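Local coordinates for putative uncharacterized protein PH1404 (Pyrococcus horikoshii, PDB 3AF6), which probably terminates transcription by cutting nascent single-stranded RNA with a zinc-dependent nuclease site and then degrading the released transcript, at residues 221-226 with 553-558; 348-353 with 377-382; 532-537 with 565-570; 599-604 with 625-630. All coordinates share one frame; numbering follows the deposited sequence.

Interaction 1 of 4, residues 221-226 with 553-558; sequences NVAMLN and EGTLGR
A223 meets the methyl of T555 and the carbonyl of E553 in a small van der Waals contact between two loops, where the metallo-beta-lactamase part of the chain touches the beta-CASP part. The evidence is compact: 146 Å² is buried in all, and the CA atoms of A223 and T555 come within 5.3 Å. The CB of A223, on a 3-10 turn, points at the facing loop. It lies 3.6 Å from CG2 of T555 and 3.9 Å from the carbonyl O of E553, touching a methyl and a backbone oxygen at once. G554, with a positive phi of 104°, brings its backbone alongside the same turn with no side chain between them. Its O and the O of A223 are 3.4 Å apart; both are acceptors, and they do not bond. T555 is the N-cap of helix 556-561, its OG1 accepting from R558 N at 3.1 Å with an N-H...O angle of 170°, while the same hydroxyl is hydrogen-bonded to A552 O. With chi1 at 58°, OG1 is turned to the helix start and CG2 is left beside the backbone N, facing A223. In beta-CASP nucleases the active site opens into the cleft between these two parts. The position agrees with that, since the side chain of A223 is about 9 Å from that of D260 and about 11 Å from a bound zinc ion. V222 of the turn also rests on F295 of helix 282-301, and T555 also packs against V526.

Interaction 2 of 4, residues 348-353 with 377-382; sequences SAIVHL and EPANAK
I350 reaches from strand 349-355 to the loop 377-382 with a single methyl, CD1, and this is the close-packed part of a contact burying 89 Å². CD1 lies 3.8 Å from CB of A379 and 3.4 Å from the carbonyl O of N380, seated against one apolar and one polar atom of successive residues. Its reach follows from the torsions: CG1 stands beside the backbone N (chi1 -71°), and chi2 at 175° carries CD1 straight outward. The strand stays in its sheet meanwhile, I350 being paired through its backbone with H340. Farther out the packing thins. The side chain of N380 starts toward the strand, but no atom of it comes nearer than 4.7 Å, and the residue is partly exposed. The nearest CA atoms, those of I350 and N380, are 7.7 Å apart, a gap bridged by side chain alone. A379 lies about 8 Å, side chain to side chain, from the zinc ligand H344, which places the contact near the metal site. N380 O also accepts a probable hydrogen bond from Y603 OH of helix 597-606, so this oxygen has a polar partner there, and what I350 contributes is nondirectional dispersion contact.

Interaction 3 of 4, residues 532-537 with 565-570; sequences EYFKQL and REIPMV
M569 and K535 form the outer half of this contact, their side chains meeting at an oblique angle near the terminal carbons. CE of M569 is 3.4 Å from CE of K535, and SD of M569 is 3.7 Å from that same CE of K535. The ammonium NZ of K535 comes no closer than 4.2 Å to CE of M569. It is therefore the aliphatic part of the lysine that packs. K535 manages this with an extended chain, whereas M569 bends at its last torsion (chi3 76°), bringing its methyl against CE of the lysine. F534, buried, supplies the inner half: its CZ touches CD1 of I567 at 4.1 Å, the two side chains crossing at about a right angle. I567 and M569, two residues apart on strand 566-570, both direct CB toward the helix, as expected of alternate strand positions. At 9.6 Å, the nearest CA pair (K535 and M569) shows that side chains fill the interval. I579 of the paired strand 576-580 also touches K535 and M569, and V560 of helix 556-561 touches F534 and I567. The contact seats a two-stranded antiparallel hairpin against helix 529-537, itself the helix of a beta-alpha-beta crossover between strands 516-520 and 544-547, which flank strand 425-429 in the parallel beta-CASP sheet.

Interaction 4 of 4, residues 599-604 with 625-630; sequences ELMNYV and LDLATS
Segments 599-604 and 625-630 are helical, running in broadly the same direction with a signed crossing angle of -37°, segment axes approaching to 11.2 Å, and M601 and L627 as the nearest CA pair at 8.0 Å. With the axes that far apart, long side chains must do the bridging, and three of them do. L627 touches both L600 and M601: its two methyls divide the work, CD2 lying 4.0 Å from CD1 of L600 and CD1 lying 4.0 Å from SD of M601. The leucines cross at about a right angle, whereas M601 and L627 run past one another in opposite senses. M601 starts off along the flank of its helix; folds at chi2 (-66°) and chi3 (-79°) bring the thioether round to the other helix. There its SD is 4.2 Å from CB of S630 and its CE is 3.8 Å from the carbonyl O of the same residue, a methyl laid against the backbone. All four touching residues are buried, and the 193 Å² between the segments is held by dispersion without a polar bond across it. The side chain of L627 is about 9 Å from that of the zinc ligand H618, and that of L600 about 8 Å from that of D367. Helix 621-635 makes the beta-alpha-beta crossover from strand 613-617 to its parallel neighbour 638-640, with L627 packing on T616. Helix 597-606 lies alongside, resting L600 on M391 of strand 388-392 and V604 on both M391 and I614, while M601 extends the helix pairing to K634 and F635.

Interaction 2 is nested along the chain inside the loop closed by interaction 1, interaction 3 alternates with interaction 1, and interaction 4 comes last. Two direct links join them. Interactions 1 and 3, with centres 15 Å apart, meet through L556 of interaction 1's second segment, which packs on F534, I567 and M569 of interaction 3, tying the interdomain loop to the beta-CASP helix and hairpin. Interactions 2 and 4, 17 Å apart between centres, meet at Y603 and involve one mixed sheet, joining the N- and C-terminal metallo-beta-lactamase portions. Interactions 2 and 3 are 39 Å apart between centres. The contacts thus run from the nuclease core, across the domain boundary, to the outer beta-CASP region.

Interaction 1 of 4, residues 221-226 with 553-558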
loop_
_atom_site.group_PDB
_atom_site.type_symbol
_atom_site.label_atom_id
_atom_site.label_comp_id
_atom_site.label_asym_id
_atom_site.label_seq_id
_atom_site.Cartn_x
_atom_site.Cartn_y
_atom_site.Cartn_z
ATOM N N ASN A 221 -0.226 1.174 16.317
ATOM C CA ASN A 221 -0.207 -0.191 16.792
ATOM C C ASN A 221 -1.598 -0.449 17.365
ATOM O O ASN A 221 -1.861 -0.105 18.512
ATOM C CB ASN A 221 0.864 -0.344 17.864
ATOM C CG ASN A 221 0.964 -1.752 18.381
ATOM O OD1 ASN A 221 0.010 -2.526 18.271
ATOM N ND2 ASN A 221 2.106 -2.096 18.968
ATOM N N VAL A 222 -2.498 -1.025 16.566
ATOM C CA VAL A 222 -3.859 -1.281 17.043
ATOM C C VAL A 222 -3.846 -2.210 18.248
ATOM O O VAL A 222 -4.717 -2.142 19.117
ATOM C CB VAL A 222 -4.765 -1.913 15.945
ATOM C CG1 VAL A 222 -4.995 -0.921 14.813
ATOM C CG2 VAL A 222 -4.144 -3.205 15.425
ATOM N N ALA A 223 -2.840 -3.073 18.299
ATOM C CA ALA A 223 -2.713 -4.013 19.402
ATOM C C ALA A 223 -2.616 -3.282 20.735
ATOM O O ALA A 223 -2.697 -3.907 21.790
ATOM C CB ALA A 223 -1.472 -4.902 19.202
ATOM N N MET A 224 -2.443 -1.963 20.698
ATOM C CA MET A 224 -2.321 -1.221 21.940
ATOM C C MET A 224 -2.811 0.223 21.952
ATOM O O MET A 224 -2.145 1.097 22.507
ATOM C CB MET A 224 -0.869 -1.277 22.411
ATOM C CG MET A 224 -0.390 -2.692 22.628
ATOM S SD MET A 224 1.210 -2.819 23.373
ATOM C CE MET A 224 0.744 -2.806 25.124
ATOM N N LEU A 225 -3.976 0.471 21.357
ATOM C CA LEU A 225 -4.546 1.815 21.352
ATOM C C LEU A 225 -4.864 2.224 22.786
ATOM O O LEU A 225 -5.023 3.402 23.080
ATOM C CB LEU A 225 -5.832 1.859 20.528
ATOM C CG LEU A 225 -5.736 1.765 19.008
ATOM C CD1 LEU A 225 -7.121 1.932 18.402
ATOM C CD2 LEU A 225 -4.811 2.849 18.490
ATOM N N ASN A 226 -4.969 1.233 23.670
ATOM C CA ASN A 226 -5.256 1.463 25.087
ATOM C C ASN A 226 -4.192 2.363 25.721
ATOM O O ASN A 226 -4.459 3.051 26.706
ATOM C CB ASN A 226 -5.314 0.122 25.848
ATOM C CG ASN A 226 -6.687 -0.566 25.751
ATOM O OD1 ASN A 226 -7.550 -0.166 24.965
ATOM N ND2 ASN A 226 -6.884 -1.613 26.554
ATOM N N GLU A 553 2.055 -9.179 19.958
ATOM C CA GLU A 553 1.954 -9.140 21.410
ATOM C C GLU A 553 0.911 -8.113 21.836
ATOM O O GLU A 553 0.971 -6.953 21.434
ATOM C CB GLU A 553 3.314 -8.786 22.021
ATOM C CG GLU A 553 4.474 -9.602 21.456
ATOM C CD GLU A 553 5.784 -9.388 22.207
ATOM O OE1 GLU A 553 6.148 -8.211 22.443
ATOM O OE2 GLU A 553 6.452 -10.396 22.547
ATOM N N GLY A 554 -0.052 -8.550 22.640
ATOM C CA GLY A 554 -1.095 -7.653 23.104
ATOM C C GLY A 554 -2.428 -7.829 22.403
ATOM O O GLY A 554 -3.388 -7.116 22.700
ATOM N N THR A 555 -2.496 -8.778 21.474
ATOM C CA THR A 555 -3.729 -9.039 20.726
ATOM C C THR A 555 -4.528 -10.197 21.318
ATOM O O THR A 555 -3.969 -11.079 21.967
ATOM C CB THR A 555 -3.426 -9.402 19.258
ATOM O OG1 THR A 555 -2.564 -10.546 19.226
ATOM C CG2 THR A 555 -2.750 -8.244 18.533
ATOM N N LEU A 556 -5.837 -10.187 21.095
ATOM C CA LEU A 556 -6.695 -11.267 21.568
ATOM C C LEU A 556 -6.274 -12.516 20.790
ATOM O O LEU A 556 -6.445 -13.648 21.249
ATOM C CB LEU A 556 -8.163 -10.945 21.277
ATOM C CG LEU A 556 -9.168 -12.105 21.347
ATOM C CD1 LEU A 556 -9.094 -12.773 22.709
ATOM C CD2 LEU A 556 -10.578 -11.596 21.074
ATOM N N GLY A 557 -5.712 -12.285 19.606
ATOM C CA GLY A 557 -5.266 -13.372 18.754
ATOM C C GLY A 557 -4.127 -14.188 19.330
ATOM O O GLY A 557 -4.230 -15.413 19.423
ATOM N N ARG A 558 -3.032 -13.531 19.709
ATOM C CA ARG A 558 -1.904 -14.261 20.278
ATOM C C ARG A 558 -2.360 -14.969 21.546
ATOM O O ARG A 558 -1.942 -16.088 21.839
ATOM C CB ARG A 558 -0.740 -13.321 20.607
ATOM C CG ARG A 558 0.277 -13.944 21.561
ATOM C CD ARG A 558 1.516 -13.087 21.753
ATOM N NE ARG A 558 2.325 -13.019 20.540
ATOM C CZ ARG A 558 3.622 -12.718 20.517
ATOM N NH1 ARG A 558 4.261 -12.453 21.651
ATOM N NH2 ARG A 558 4.279 -12.692 19.364
#

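Interaction 2 of 4, residues 348-353 with 377-382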
loop_
_atom_site.group_PDB
_atom_site.type_symbol
_atom_site.label_atom_id
_atom_site.label_comp_id
_atom_site.label_asym_id
_atom_site.label_seq_id
_atom_site.Cartn_x
_atom_site.Cartn_y
_atom_site.Cartn_z
ATOM N N SER A 348 2.780 -3.318 -2.223
ATOM C CA SER A 348 3.899 -3.205 -1.282
ATOM C C SER A 348 5.215 -2.817 -1.952
ATOM O O SER A 348 5.592 -3.374 -2.986
ATOM C CB SER A 348 4.086 -4.506 -0.502
ATOM O OG SER A 348 4.764 -5.484 -1.267
ATOM N N ALA A 349 5.929 -1.874 -1.346
ATOM C CA ALA A 349 7.174 -1.408 -1.924
ATOM C C ALA A 349 8.362 -1.323 -0.987
ATOM O O ALA A 349 8.221 -1.080 0.206
ATOM C CB ALA A 349 6.960 -0.038 -2.570
ATOM N N ILE A 350 9.543 -1.543 -1.552
ATOM C CA ILE A 350 10.771 -1.385 -0.811
ATOM C C ILE A 350 11.063 0.051 -1.218
ATOM O O ILE A 350 10.944 0.385 -2.398
ATOM C CB ILE A 350 11.885 -2.304 -1.342
ATOM C CG1 ILE A 350 11.563 -3.757 -0.978
ATOM C CG2 ILE A 350 13.249 -1.856 -0.783
ATOM C CD1 ILE A 350 12.534 -4.777 -1.560
ATOM N N VAL A 351 11.400 0.906 -0.256
ATOM C CA VAL A 351 11.680 2.304 -0.559
ATOM C C VAL A 351 13.170 2.537 -0.713
ATOM O O VAL A 351 13.947 2.197 0.172
ATOM C CB VAL A 351 11.135 3.223 0.541
ATOM C CG1 VAL A 351 11.591 4.650 0.306
ATOM C CG2 VAL A 351 9.621 3.151 0.552
ATOM N N HIS A 352 13.569 3.113 -1.841
ATOM C CA HIS A 352 14.981 3.377 -2.101
ATOM C C HIS A 352 15.248 4.871 -2.163
ATOM O O HIS A 352 14.621 5.599 -2.933
ATOM C CB HIS A 352 15.418 2.709 -3.415
ATOM C CG HIS A 352 16.868 2.904 -3.744
ATOM N ND1 HIS A 352 17.360 4.067 -4.305
ATOM C CD2 HIS A 352 17.940 2.099 -3.549
ATOM C CE1 HIS A 352 18.671 3.971 -4.434
ATOM N NE2 HIS A 352 19.048 2.787 -3.983
ATOM N N LEU A 353 16.179 5.331 -1.342
ATOM C CA LEU A 353 16.494 6.744 -1.336
ATOM C C LEU A 353 17.911 7.003 -1.813
ATOM O O LEU A 353 18.891 6.529 -1.232
ATOM C CB LEU A 353 16.289 7.348 0.059
ATOM C CG LEU A 353 14.858 7.339 0.601
ATOM C CD1 LEU A 353 14.810 8.110 1.918
ATOM C CD2 LEU A 353 13.909 7.975 -0.417
ATOM N N GLU A 377 5.418 -11.658 -6.655
ATOM C CA GLU A 377 6.760 -12.114 -6.983
ATOM C C GLU A 377 7.717 -11.669 -5.876
ATOM O O GLU A 377 7.536 -10.610 -5.268
ATOM C CB GLU A 377 7.196 -11.526 -8.326
ATOM C CG GLU A 377 6.523 -12.175 -9.522
ATOM C CD GLU A 377 6.662 -11.366 -10.791
ATOM O OE1 GLU A 377 7.764 -10.839 -11.053
ATOM O OE2 GLU A 377 5.670 -11.268 -11.537
ATOM N N PRO A 378 8.762 -12.462 -5.615
ATOM C CA PRO A 378 9.706 -12.090 -4.560
ATOM C C PRO A 378 10.188 -10.658 -4.700
ATOM O O PRO A 378 10.265 -10.131 -5.807
ATOM C CB PRO A 378 10.825 -13.122 -4.713
ATOM C CG PRO A 378 10.774 -13.470 -6.171
ATOM C CD PRO A 378 9.297 -13.558 -6.444
ATOM N N ALA A 379 10.501 -10.039 -3.560
ATOM C CA ALA A 379 10.972 -8.663 -3.505
ATOM C C ALA A 379 12.192 -8.385 -4.382
ATOM O O ALA A 379 13.046 -9.244 -4.591
ATOM C CB ALA A 379 11.285 -8.299 -2.085
ATOM N N ASN A 380 12.253 -7.166 -4.901
ATOM C CA ASN A 380 13.363 -6.742 -5.722
ATOM C C ASN A 380 14.620 -6.805 -4.858
ATOM O O ASN A 380 14.608 -6.377 -3.706
ATOM C CB ASN A 380 13.133 -5.318 -6.207
ATOM C CG ASN A 380 14.322 -4.770 -6.948
ATOM O OD1 ASN A 380 14.777 -3.661 -6.672
ATOM N ND2 ASN A 380 14.840 -5.544 -7.897
ATOM N N ALA A 381 15.700 -7.348 -5.409
ATOM C CA ALA A 381 16.943 -7.472 -4.663
ATOM C C ALA A 381 18.080 -6.789 -5.399
ATOM O O ALA A 381 19.252 -6.952 -5.050
ATOM C CB ALA A 381 17.269 -8.937 -4.443
ATOM N N LYS A 382 17.733 -6.017 -6.421
ATOM C CA LYS A 382 18.741 -5.329 -7.204
ATOM C C LYS A 382 18.474 -3.831 -7.259
ATOM O O LYS A 382 17.372 -3.399 -7.578
ATOM C CB LYS A 382 18.800 -5.911 -8.625
ATOM C CG LYS A 382 19.824 -5.206 -9.504
ATOM C CD LYS A 382 20.039 -5.874 -10.858
ATOM C CE LYS A 382 21.168 -5.168 -11.622
ATOM N NZ LYS A 382 21.586 -5.904 -12.845
#

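Interaction 3 of 4, residues 532-537 with 565-570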
loop_
_atom_site.group_PDB
_atom_site.type_symbol
_atom_site.label_atom_id
_atom_site.label_comp_id
_atom_site.label_asym_id
_atom_site.label_seq_id
_atom_site.Cartn_x
_atom_site.Cartn_y
_atom_site.Cartn_z
ATOM N N GLU A 532 -16.637 -11.185 16.542
ATOM C CA GLU A 532 -17.971 -11.684 16.833
ATOM C C GLU A 532 -18.014 -13.187 16.612
ATOM O O GLU A 532 -18.480 -13.930 17.476
ATOM C CB GLU A 532 -19.004 -10.998 15.944
ATOM C CG GLU A 532 -20.435 -11.392 16.258
ATOM C CD GLU A 532 -21.446 -10.592 15.452
ATOM O OE1 GLU A 532 -22.653 -10.941 15.490
ATOM O OE2 GLU A 532 -21.031 -9.613 14.781
ATOM N N TYR A 533 -17.525 -13.627 15.452
ATOM C CA TYR A 533 -17.482 -15.048 15.124
ATOM C C TYR A 533 -16.727 -15.753 16.230
ATOM O O TYR A 533 -17.213 -16.732 16.793
ATOM C CB TYR A 533 -16.758 -15.283 13.795
ATOM C CG TYR A 533 -17.492 -14.777 12.578
ATOM C CD1 TYR A 533 -18.684 -15.366 12.166
ATOM C CD2 TYR A 533 -17.002 -13.699 11.846
ATOM C CE1 TYR A 533 -19.372 -14.893 11.050
ATOM C CE2 TYR A 533 -17.683 -13.213 10.730
ATOM C CZ TYR A 533 -18.866 -13.815 10.340
ATOM O OH TYR A 533 -19.552 -13.332 9.249
ATOM N N PHE A 534 -15.539 -15.246 16.553
ATOM C CA PHE A 534 -14.728 -15.853 17.605
ATOM C C PHE A 534 -15.549 -16.092 18.862
ATOM O O PHE A 534 -15.737 -17.236 19.281
ATOM C CB PHE A 534 -13.528 -14.979 17.964
ATOM C CG PHE A 534 -12.787 -15.455 19.187
ATOM C CD1 PHE A 534 -12.067 -16.643 19.161
ATOM C CD2 PHE A 534 -12.846 -14.733 20.378
ATOM C CE1 PHE A 534 -11.416 -17.113 20.303
ATOM C CE2 PHE A 534 -12.200 -15.193 21.527
ATOM C CZ PHE A 534 -11.482 -16.389 21.488
ATOM N N LYS A 535 -16.028 -15.000 19.457
ATOM C CA LYS A 535 -16.840 -15.058 20.670
ATOM C C LYS A 535 -17.910 -16.137 20.587
ATOM O O LYS A 535 -18.049 -16.962 21.493
ATOM C CB LYS A 535 -17.541 -13.717 20.915
ATOM C CG LYS A 535 -16.674 -12.603 21.463
ATOM C CD LYS A 535 -17.518 -11.356 21.692
ATOM C CE LYS A 535 -16.719 -10.243 22.354
ATOM N NZ LYS A 535 -17.540 -9.019 22.586
ATOM N N GLN A 536 -18.663 -16.129 19.491
ATOM C CA GLN A 536 -19.745 -17.079 19.324
ATOM C C GLN A 536 -19.382 -18.511 18.974
ATOM O O GLN A 536 -20.192 -19.414 19.181
ATOM C CB GLN A 536 -20.746 -16.544 18.306
ATOM C CG GLN A 536 -21.486 -15.318 18.801
ATOM C CD GLN A 536 -22.794 -15.101 18.075
ATOM O OE1 GLN A 536 -23.637 -15.997 18.020
ATOM N NE2 GLN A 536 -22.978 -13.905 17.521
ATOM N N LEU A 537 -18.182 -18.744 18.454
ATOM C CA LEU A 537 -17.808 -20.107 18.102
ATOM C C LEU A 537 -16.936 -20.770 19.169
ATOM O O LEU A 537 -16.989 -21.982 19.358
ATOM C CB LEU A 537 -17.090 -20.122 16.749
ATOM C CG LEU A 537 -17.860 -19.541 15.554
ATOM C CD1 LEU A 537 -17.017 -19.643 14.305
ATOM C CD2 LEU A 537 -19.165 -20.288 15.352
ATOM N N ARG A 565 -7.576 -20.622 27.620
ATOM C CA ARG A 565 -8.908 -21.163 27.392
ATOM C C ARG A 565 -10.076 -20.408 28.011
ATOM O O ARG A 565 -11.236 -20.752 27.774
ATOM C CB ARG A 565 -8.939 -22.626 27.820
ATOM C CG ARG A 565 -7.961 -23.478 27.029
ATOM C CD ARG A 565 -8.424 -24.899 26.996
ATOM N NE ARG A 565 -9.792 -24.968 26.507
ATOM C CZ ARG A 565 -10.544 -26.059 26.577
ATOM N NH1 ARG A 565 -10.049 -27.165 27.117
ATOM N NH2 ARG A 565 -11.790 -26.041 26.117
ATOM N N GLU A 566 -9.773 -19.389 28.807
ATOM C CA GLU A 566 -10.807 -18.556 29.409
ATOM C C GLU A 566 -10.338 -17.116 29.305
ATOM O O GLU A 566 -9.587 -16.630 30.146
ATOM C CB GLU A 566 -11.051 -18.950 30.862
ATOM C CG GLU A 566 -11.829 -20.242 30.987
ATOM C CD GLU A 566 -12.392 -20.465 32.374
ATOM O OE1 GLU A 566 -13.138 -21.453 32.555
ATOM O OE2 GLU A 566 -12.090 -19.656 33.281
ATOM N N ILE A 567 -10.782 -16.441 28.252
ATOM C CA ILE A 567 -10.376 -15.070 28.006
ATOM C C ILE A 567 -11.346 -14.005 28.479
ATOM O O ILE A 567 -12.491 -13.941 28.027
ATOM C CB ILE A 567 -10.117 -14.844 26.513
ATOM C CG1 ILE A 567 -9.031 -15.807 26.031
ATOM C CG2 ILE A 567 -9.701 -13.395 26.265
ATOM C CD1 ILE A 567 -8.784 -15.738 24.556
ATOM N N PRO A 568 -10.892 -13.145 29.401
ATOM C CA PRO A 568 -11.735 -12.074 29.921
ATOM C C PRO A 568 -11.817 -10.994 28.855
ATOM O O PRO A 568 -10.800 -10.605 28.283
ATOM C CB PRO A 568 -10.969 -11.584 31.154
ATOM C CG PRO A 568 -10.074 -12.730 31.513
ATOM C CD PRO A 568 -9.637 -13.223 30.163
ATOM N N MET A 569 -13.024 -10.526 28.581
ATOM C CA MET A 569 -13.219 -9.473 27.599
ATOM C C MET A 569 -14.195 -8.464 28.158
ATOM O O MET A 569 -15.274 -8.821 28.623
ATOM C CB MET A 569 -13.768 -10.037 26.298
ATOM C CG MET A 569 -12.767 -10.826 25.490
ATOM S SD MET A 569 -13.513 -11.299 23.933
ATOM C CE MET A 569 -13.458 -9.713 23.031
ATOM N N VAL A 570 -13.805 -7.199 28.120
ATOM C CA VAL A 570 -14.649 -6.131 28.620
ATOM C C VAL A 570 -15.656 -5.722 27.543
ATOM O O VAL A 570 -15.281 -5.438 26.406
ATOM C CB VAL A 570 -13.790 -4.923 29.014
ATOM C CG1 VAL A 570 -12.909 -4.524 27.835
ATOM C CG2 VAL A 570 -14.686 -3.763 29.466
#

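Interaction 4 of 4, residues 599-604 with 625-630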
loop_
_atom_site.group_PDB
_atom_site.type_symbol
_atom_site.label_atom_id
_atom_site.label_comp_id
_atom_site.label_asym_id
_atom_site.label_seq_id
_atom_site.Cartn_x
_atom_site.Cartn_y
_atom_site.Cartn_z
ATOM N N GLU A 599 14.644 -16.953 4.504
ATOM C CA GLU A 599 14.438 -15.979 3.443
ATOM C C GLU A 599 15.156 -14.672 3.720
ATOM O O GLU A 599 15.729 -14.069 2.809
ATOM C CB GLU A 599 12.949 -15.672 3.254
ATOM C CG GLU A 599 12.105 -16.825 2.814
ATOM C CD GLU A 599 10.675 -16.403 2.555
ATOM O OE1 GLU A 599 10.460 -15.513 1.693
ATOM O OE2 GLU A 599 9.767 -16.961 3.212
ATOM N N LEU A 600 15.103 -14.216 4.971
ATOM C CA LEU A 600 15.755 -12.965 5.319
ATOM C C LEU A 600 17.259 -13.092 5.102
ATOM O O LEU A 600 17.871 -12.238 4.470
ATOM C CB LEU A 600 15.448 -12.575 6.772
ATOM C CG LEU A 600 13.990 -12.249 7.159
ATOM C CD1 LEU A 600 13.903 -12.151 8.674
ATOM C CD2 LEU A 600 13.503 -10.955 6.508
ATOM N N MET A 601 17.856 -14.165 5.607
ATOM C CA MET A 601 19.287 -14.344 5.435
ATOM C C MET A 601 19.595 -14.415 3.952
ATOM O O MET A 601 20.537 -13.777 3.466
ATOM C CB MET A 601 19.764 -15.618 6.132
ATOM C CG MET A 601 19.732 -15.570 7.665
ATOM S SD MET A 601 20.888 -14.382 8.460
ATOM C CE MET A 601 22.445 -15.266 8.369
ATOM N N ASN A 602 18.783 -15.169 3.223
ATOM C CA ASN A 602 18.993 -15.325 1.790
ATOM C C ASN A 602 18.844 -14.009 1.037
ATOM O O ASN A 602 19.447 -13.821 -0.015
ATOM C CB ASN A 602 18.026 -16.367 1.224
ATOM C CG ASN A 602 18.195 -16.565 -0.268
ATOM O OD1 ASN A 602 17.222 -16.546 -1.018
ATOM N ND2 ASN A 602 19.430 -16.756 -0.708
ATOM N N TYR A 603 18.042 -13.093 1.567
ATOM C CA TYR A 603 17.866 -11.803 0.908
ATOM C C TYR A 603 19.160 -11.011 1.027
ATOM O O TYR A 603 19.525 -10.252 0.125
ATOM C CB TYR A 603 16.730 -10.991 1.549
ATOM C CG TYR A 603 16.463 -9.688 0.824
ATOM C CD1 TYR A 603 15.763 -9.673 -0.389
ATOM C CD2 TYR A 603 17.005 -8.489 1.284
ATOM C CE1 TYR A 603 15.620 -8.494 -1.132
ATOM C CE2 TYR A 603 16.874 -7.314 0.554
ATOM C CZ TYR A 603 16.180 -7.324 -0.652
ATOM O OH TYR A 603 16.057 -6.165 -1.380
ATOM N N VAL A 604 19.850 -11.183 2.150
ATOM C CA VAL A 604 21.096 -10.469 2.370
ATOM C C VAL A 604 22.123 -11.019 1.397
ATOM O O VAL A 604 22.806 -10.262 0.702
ATOM C CB VAL A 604 21.599 -10.642 3.823
ATOM C CG1 VAL A 604 22.874 -9.834 4.035
ATOM C CG2 VAL A 604 20.519 -10.188 4.802
ATOM N N LEU A 625 17.822 -8.337 17.192
ATOM C CA LEU A 625 19.165 -8.564 17.700
ATOM C C LEU A 625 19.762 -9.792 17.023
ATOM O O LEU A 625 20.855 -9.739 16.443
ATOM C CB LEU A 625 19.106 -8.790 19.210
ATOM C CG LEU A 625 20.313 -8.296 20.003
ATOM C CD1 LEU A 625 21.566 -9.043 19.600
ATOM C CD2 LEU A 625 20.478 -6.801 19.739
ATOM N N ASP A 626 19.013 -10.890 17.099
ATOM C CA ASP A 626 19.396 -12.180 16.531
ATOM C C ASP A 626 19.772 -12.069 15.046
ATOM O O ASP A 626 20.869 -12.464 14.637
ATOM C CB ASP A 626 18.235 -13.164 16.706
ATOM C CG ASP A 626 18.652 -14.609 16.499
ATOM O OD1 ASP A 626 19.477 -14.865 15.594
ATOM O OD2 ASP A 626 18.143 -15.490 17.232
ATOM N N LEU A 627 18.856 -11.528 14.241
ATOM C CA LEU A 627 19.103 -11.377 12.819
ATOM C C LEU A 627 20.363 -10.551 12.560
ATOM O O LEU A 627 21.219 -10.939 11.766
ATOM C CB LEU A 627 17.890 -10.727 12.159
ATOM C CG LEU A 627 17.992 -10.379 10.670
ATOM C CD1 LEU A 627 18.320 -11.631 9.836
ATOM C CD2 LEU A 627 16.684 -9.768 10.233
ATOM N N ALA A 628 20.470 -9.412 13.240
ATOM C CA ALA A 628 21.615 -8.512 13.100
ATOM C C ALA A 628 22.920 -9.226 13.433
ATOM O O ALA A 628 23.885 -9.172 12.666
ATOM C CB ALA A 628 21.434 -7.297 14.017
ATOM N N THR A 629 22.945 -9.881 14.589
ATOM C CA THR A 629 24.119 -10.620 15.027
ATOM C C THR A 629 24.428 -11.716 14.019
ATOM O O THR A 629 25.585 -11.906 13.630
ATOM C CB THR A 629 23.884 -11.276 16.405
ATOM O OG1 THR A 629 23.812 -10.260 17.415
ATOM C CG2 THR A 629 25.004 -12.251 16.732
ATOM N N SER A 630 23.387 -12.427 13.593
ATOM C CA SER A 630 23.532 -13.512 12.632
ATOM C C SER A 630 24.093 -13.061 11.287
ATOM O O SER A 630 24.982 -13.707 10.741
ATOM C CB SER A 630 22.192 -14.185 12.397
ATOM O OG SER A 630 21.585 -14.515 13.622
#